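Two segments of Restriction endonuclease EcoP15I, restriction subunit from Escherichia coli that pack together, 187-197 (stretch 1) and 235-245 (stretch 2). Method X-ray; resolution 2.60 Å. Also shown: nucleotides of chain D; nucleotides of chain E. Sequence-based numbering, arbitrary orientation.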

# COMPACT_ATOMS: atom_id res chain seq x y z
N ASN C 187 -20.28 -2.84 -5.93
CA ASN C 187 -21.37 -3.81 -5.76
C ASN C 187 -22.40 -3.28 -4.74
O ASN C 187 -22.18 -2.21 -4.18
CB ASN C 187 -20.85 -5.21 -5.41
CG ASN C 187 -20.09 -5.30 -4.12
OD1 ASN C 187 -19.09 -4.60 -3.90
ND2 ASN C 187 -20.55 -6.18 -3.23
N SER C 188 -23.54 -3.97 -4.58
CA SER C 188 -24.63 -3.57 -3.68
C SER C 188 -24.25 -3.57 -2.20
O SER C 188 -24.67 -2.67 -1.46
CB SER C 188 -25.84 -4.47 -3.90
OG SER C 188 -26.32 -4.30 -5.22
N GLY C 189 -23.48 -4.59 -1.78
CA GLY C 189 -22.98 -4.75 -0.42
C GLY C 189 -22.15 -3.57 0.04
O GLY C 189 -22.21 -3.19 1.22
N MET C 190 -21.40 -2.95 -0.89
CA MET C 190 -20.55 -1.80 -0.61
C MET C 190 -21.31 -0.49 -0.64
O MET C 190 -20.99 0.41 0.14
CB MET C 190 -19.29 -1.77 -1.49
CG MET C 190 -18.23 -2.83 -1.10
SD MET C 190 -17.81 -2.91 0.67
CE MET C 190 -17.06 -1.30 0.93
N ILE C 191 -22.35 -0.39 -1.50
CA ILE C 191 -23.24 0.78 -1.56
C ILE C 191 -23.96 0.89 -0.18
O ILE C 191 -24.06 1.98 0.39
CB ILE C 191 -24.23 0.60 -2.77
CG1 ILE C 191 -23.54 0.81 -4.13
CG2 ILE C 191 -25.51 1.44 -2.65
CD1 ILE C 191 -23.31 2.28 -4.59
N ASN C 192 -24.38 -0.28 0.37
CA ASN C 192 -25.09 -0.43 1.65
C ASN C 192 -24.23 -0.45 2.91
O ASN C 192 -24.78 -0.51 4.00
CB ASN C 192 -26.02 -1.63 1.60
CG ASN C 192 -27.15 -1.45 0.62
OD1 ASN C 192 -27.51 -0.32 0.25
ND2 ASN C 192 -27.70 -2.56 0.15
N SER C 193 -22.90 -0.37 2.77
CA SER C 193 -21.98 -0.35 3.90
C SER C 193 -21.93 1.03 4.58
O SER C 193 -21.95 2.04 3.88
CB SER C 193 -20.58 -0.72 3.44
OG SER C 193 -19.69 -0.62 4.55
N LYS C 194 -21.78 1.06 5.93
CA LYS C 194 -21.65 2.31 6.71
C LYS C 194 -20.34 3.03 6.36
O LYS C 194 -20.24 4.24 6.59
CB LYS C 194 -21.73 2.07 8.23
CG LYS C 194 -20.63 1.18 8.81
CD LYS C 194 -20.14 1.66 10.18
CE LYS C 194 -18.71 1.23 10.41
NZ LYS C 194 -18.13 1.84 11.64
N SER C 195 -19.36 2.29 5.79
CA SER C 195 -18.06 2.78 5.32
C SER C 195 -18.23 3.99 4.35
O SER C 195 -17.36 4.86 4.32
CB SER C 195 -17.32 1.65 4.62
OG SER C 195 -15.96 1.97 4.38
N LEU C 196 -19.36 4.05 3.61
CA LEU C 196 -19.71 5.12 2.67
C LEU C 196 -20.51 6.30 3.28
O LEU C 196 -20.50 7.41 2.73
CB LEU C 196 -20.42 4.55 1.42
CG LEU C 196 -19.48 4.24 0.24
CD1 LEU C 196 -18.81 2.87 0.39
CD2 LEU C 196 -20.22 4.33 -1.09
N THR C 197 -21.18 6.07 4.43
CA THR C 197 -21.99 7.08 5.11
C THR C 197 -21.19 7.88 6.15
O THR C 197 -21.52 9.03 6.43
CB THR C 197 -23.18 6.39 5.78
N LYS C 235 -36.70 0.03 -2.23
CA LYS C 235 -35.79 -0.56 -1.26
C LYS C 235 -34.48 0.23 -0.94
O LYS C 235 -34.20 1.25 -1.58
CB LYS C 235 -35.53 -2.03 -1.64
CG LYS C 235 -36.79 -2.89 -1.85
CD LYS C 235 -37.39 -3.37 -0.53
CE LYS C 235 -38.72 -4.04 -0.72
NZ LYS C 235 -39.34 -4.40 0.58
N LYS C 236 -33.71 -0.26 0.07
CA LYS C 236 -32.48 0.33 0.60
C LYS C 236 -31.40 0.63 -0.43
O LYS C 236 -30.99 1.79 -0.54
CB LYS C 236 -31.92 -0.49 1.77
CG LYS C 236 -30.71 0.14 2.47
CD LYS C 236 -31.07 1.00 3.68
CE LYS C 236 -29.94 1.91 4.11
NZ LYS C 236 -28.73 1.16 4.57
N THR C 237 -30.92 -0.40 -1.17
CA THR C 237 -29.85 -0.24 -2.17
C THR C 237 -30.13 0.95 -3.11
O THR C 237 -29.27 1.82 -3.25
CB THR C 237 -29.56 -1.54 -2.95
OG1 THR C 237 -29.49 -2.65 -2.06
CG2 THR C 237 -28.27 -1.45 -3.76
N TRP C 238 -31.35 0.98 -3.70
CA TRP C 238 -31.75 2.06 -4.61
C TRP C 238 -31.77 3.42 -3.92
O TRP C 238 -31.33 4.40 -4.53
CB TRP C 238 -33.09 1.77 -5.31
CG TRP C 238 -33.39 2.81 -6.36
CD1 TRP C 238 -34.12 3.95 -6.19
CD2 TRP C 238 -32.79 2.91 -7.66
NE1 TRP C 238 -34.05 4.73 -7.32
CE2 TRP C 238 -33.25 4.10 -8.24
CE3 TRP C 238 -31.94 2.07 -8.40
CZ2 TRP C 238 -32.90 4.49 -9.54
CZ3 TRP C 238 -31.59 2.46 -9.69
CH2 TRP C 238 -32.07 3.65 -10.25
N GLU C 239 -32.27 3.50 -2.67
CA GLU C 239 -32.34 4.76 -1.93
C GLU C 239 -30.96 5.35 -1.66
O GLU C 239 -30.82 6.58 -1.70
CB GLU C 239 -33.20 4.67 -0.65
CG GLU C 239 -34.68 4.38 -0.88
CD GLU C 239 -35.50 5.41 -1.65
OE1 GLU C 239 -35.76 6.50 -1.10
OE2 GLU C 239 -35.95 5.08 -2.77
N ASN C 240 -29.94 4.48 -1.49
CA ASN C 240 -28.54 4.88 -1.29
C ASN C 240 -27.92 5.44 -2.56
O ASN C 240 -27.09 6.35 -2.46
CB ASN C 240 -27.69 3.72 -0.77
CG ASN C 240 -27.91 3.37 0.67
OD1 ASN C 240 -28.28 4.20 1.50
ND2 ASN C 240 -27.62 2.13 1.00
N ILE C 241 -28.27 4.87 -3.75
CA ILE C 241 -27.83 5.30 -5.09
C ILE C 241 -28.42 6.70 -5.35
O ILE C 241 -27.70 7.57 -5.86
CB ILE C 241 -28.21 4.27 -6.21
CG1 ILE C 241 -27.47 2.92 -6.00
CG2 ILE C 241 -27.96 4.83 -7.64
CD1 ILE C 241 -28.08 1.71 -6.70
N GLU C 242 -29.69 6.93 -4.92
CA GLU C 242 -30.35 8.26 -5.01
C GLU C 242 -29.54 9.37 -4.31
O GLU C 242 -29.55 10.51 -4.77
CB GLU C 242 -31.79 8.23 -4.47
CG GLU C 242 -32.81 7.63 -5.42
CD GLU C 242 -34.21 7.35 -4.88
OE1 GLU C 242 -34.56 7.86 -3.79
OE2 GLU C 242 -34.97 6.64 -5.58
N LYS C 243 -28.81 9.04 -3.23
CA LYS C 243 -27.98 9.96 -2.45
C LYS C 243 -26.86 10.63 -3.28
O LYS C 243 -26.35 11.67 -2.86
CB LYS C 243 -27.34 9.25 -1.25
CG LYS C 243 -28.23 9.04 -0.04
CD LYS C 243 -27.50 8.16 0.98
CE LYS C 243 -28.29 7.94 2.24
NZ LYS C 243 -27.84 6.73 2.97
N PHE C 244 -26.46 10.02 -4.42
CA PHE C 244 -25.39 10.56 -5.28
C PHE C 244 -25.83 11.73 -6.16
O PHE C 244 -24.97 12.34 -6.80
CB PHE C 244 -24.78 9.47 -6.18
CG PHE C 244 -24.06 8.37 -5.46
CD1 PHE C 244 -23.09 8.65 -4.51
CD2 PHE C 244 -24.31 7.04 -5.78
CE1 PHE C 244 -22.42 7.62 -3.84
CE2 PHE C 244 -23.64 6.01 -5.12
CZ PHE C 244 -22.70 6.31 -4.16
N ASN C 245 -27.15 12.01 -6.23
CA ASN C 245 -27.75 13.04 -7.08
C ASN C 245 -27.07 13.05 -8.46
O ASN C 245 -26.44 14.05 -8.89
CB ASN C 245 -27.82 14.42 -6.38
CG ASN C 245 -28.72 14.42 -5.14
OD1 ASN C 245 -28.25 14.51 -4.00
ND2 ASN C 245 -30.02 14.26 -5.34
P DT D 20 -32.55 -4.24 -1.05
OP1 DT D 20 -32.34 -3.14 -2.00
OP2 DT D 20 -33.74 -4.21 -0.17
O5' DT D 20 -32.55 -5.63 -1.84
C5' DT D 20 -31.58 -5.85 -2.85
C4' DT D 20 -31.69 -7.28 -3.37
O4' DT D 20 -31.50 -8.19 -2.26
C3' DT D 20 -33.02 -7.62 -4.02
O3' DT D 20 -32.79 -8.18 -5.29
C2' DT D 20 -33.68 -8.63 -3.08
C1' DT D 20 -32.51 -9.18 -2.27
N1 DT D 20 -32.86 -9.62 -0.86
C2 DT D 20 -32.74 -10.96 -0.52
O2 DT D 20 -32.35 -11.83 -1.29
N3 DT D 20 -33.09 -11.25 0.78
C4 DT D 20 -33.57 -10.36 1.74
O4 DT D 20 -33.86 -10.81 2.85
C5 DT D 20 -33.68 -8.98 1.31
C7 DT D 20 -34.15 -7.89 2.23
C6 DT D 20 -33.33 -8.69 0.05
P DT E 6 -18.86 -7.34 0.15
OP1 DT E 6 -18.63 -6.26 -0.84
OP2 DT E 6 -17.77 -8.30 0.39
O5' DT E 6 -19.18 -6.70 1.56
C5' DT E 6 -20.30 -5.90 1.90
C4' DT E 6 -20.25 -5.54 3.38
O4' DT E 6 -20.79 -6.60 4.20
C3' DT E 6 -18.86 -5.25 3.92
O3' DT E 6 -18.87 -3.98 4.52
C2' DT E 6 -18.54 -6.41 4.87
C1' DT E 6 -19.93 -6.88 5.28
N1 DT E 6 -20.08 -8.33 5.64
C2 DT E 6 -20.82 -8.65 6.75
O2 DT E 6 -21.30 -7.81 7.49
N3 DT E 6 -20.96 -10.00 6.99
C4 DT E 6 -20.44 -11.06 6.25
O4 DT E 6 -20.63 -12.24 6.59
C5 DT E 6 -19.71 -10.67 5.07
C7 DT E 6 -19.13 -11.73 4.17
C6 DT E 6 -19.57 -9.34 4.83
P DA D 19 -31.18 -3.30 5.18
OP1 DA D 19 -30.49 -1.97 5.31
OP2 DA D 19 -32.57 -3.45 5.70
O5' DA D 19 -31.24 -3.78 3.65
C5' DA D 19 -30.17 -3.55 2.77
C4' DA D 19 -29.95 -4.74 1.87
O4' DA D 19 -29.54 -5.89 2.63
C3' DA D 19 -31.11 -5.24 1.03
O3' DA D 19 -31.25 -4.35 -0.10
C2' DA D 19 -30.53 -6.59 0.61
C1' DA D 19 -29.64 -7.01 1.79
N9 DA D 19 -30.12 -8.14 2.58
C8 DA D 19 -30.78 -8.10 3.78
N7 DA D 19 -31.04 -9.28 4.30
C5 DA D 19 -30.56 -10.17 3.34
C6 DA D 19 -30.53 -11.58 3.28
N6 DA D 19 -31.02 -12.34 4.25
N1 DA D 19 -29.97 -12.19 2.19
C2 DA D 19 -29.44 -11.42 1.22
N3 DA D 19 -29.42 -10.07 1.17
C4 DA D 19 -29.99 -9.49 2.27

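How are the two backbones arranged where they meet? Stretch 1 begins with a short helix, S188 to I191, with N187 at its N-cap position; beyond a non-helical step at N192 and S193, residues 194-197 keep helical phi/psi without the regular bonding pattern. Stretch 2 carries a longer helix that starts at K236, just after K235 at the N-cap position, and the chain leaves helical phi/psi at N245, the last residue of a type I beta turn from E242. The closest approach falls where the short helix of stretch 1 gives out: the CA atoms of N192 and T237 lie 6.1 Å apart, and those of I191 and N240 6.7 Å. Two neighbours in stretch 1 thus face residues one helical turn apart in stretch 2, T237 and N240. The contact is compact, burying 375 Å² in all.

What fills the apolar part of the contact? I191 does most of this work, with its CA-to-CB bond pointing toward stretch 2. CG2 of I191 sits over the helix surface, 3.7 Å from CB of N240, 4.1 Å from CG2 of T237 and 4.2 Å from CG1 of I241. The other branch reaches further along: CD1 of I191 comes within 3.8 Å of CE2 of F244. L196 adds a looser contact, its CD2 4.4 Å from CZ of F244. Both methyl groups lie at the edge of the phenyl ring, near its plane, so the ring meets stretch 1 with its edge. Such contacts have little directionality; they hold by close packing and by keeping apolar surface away from water.

How does N192 join the two stretches? Its CB points sideways, but the end of the side chain turns nearer to stretch 2, and the amide uses both of its polar atoms there. ND2 of N192 donates to OG1 of T237 at 2.8 Å, with a nearly straight N-H...O angle of 165°. On the acceptor side, OD1 of N192 takes a hydrogen bond from ND2 of N240 at 2.6 Å; the distance is short, but the 129° angle makes this bond weak. N192 therefore bridges two residues on successive turns of the same helix. N240 is held from a second direction as well, since its OD1 accepts a hydrogen bond from NZ of K243, 3.0 Å away.

How does this pairing relate to the nearby DNA? T237 accepts from N192 and also donates, because its OG1 hydrogen-bonds to OP1 of DT20 in chain D at 2.9 Å. The backbone N of T237 donates a second hydrogen bond to OP1 of DT20, at 3.2 Å, a favourable arrangement, as the first turn of a helix has amide hydrogens free to meet a phosphate. Stretch 1 makes a comparable contact with the other strand at its own helix start: ND2 of N187 donates to OP1 of DT6 in chain E at 3.1 Å. The packed pair thus touches both DNA chains, in keeping with a restriction endonuclease.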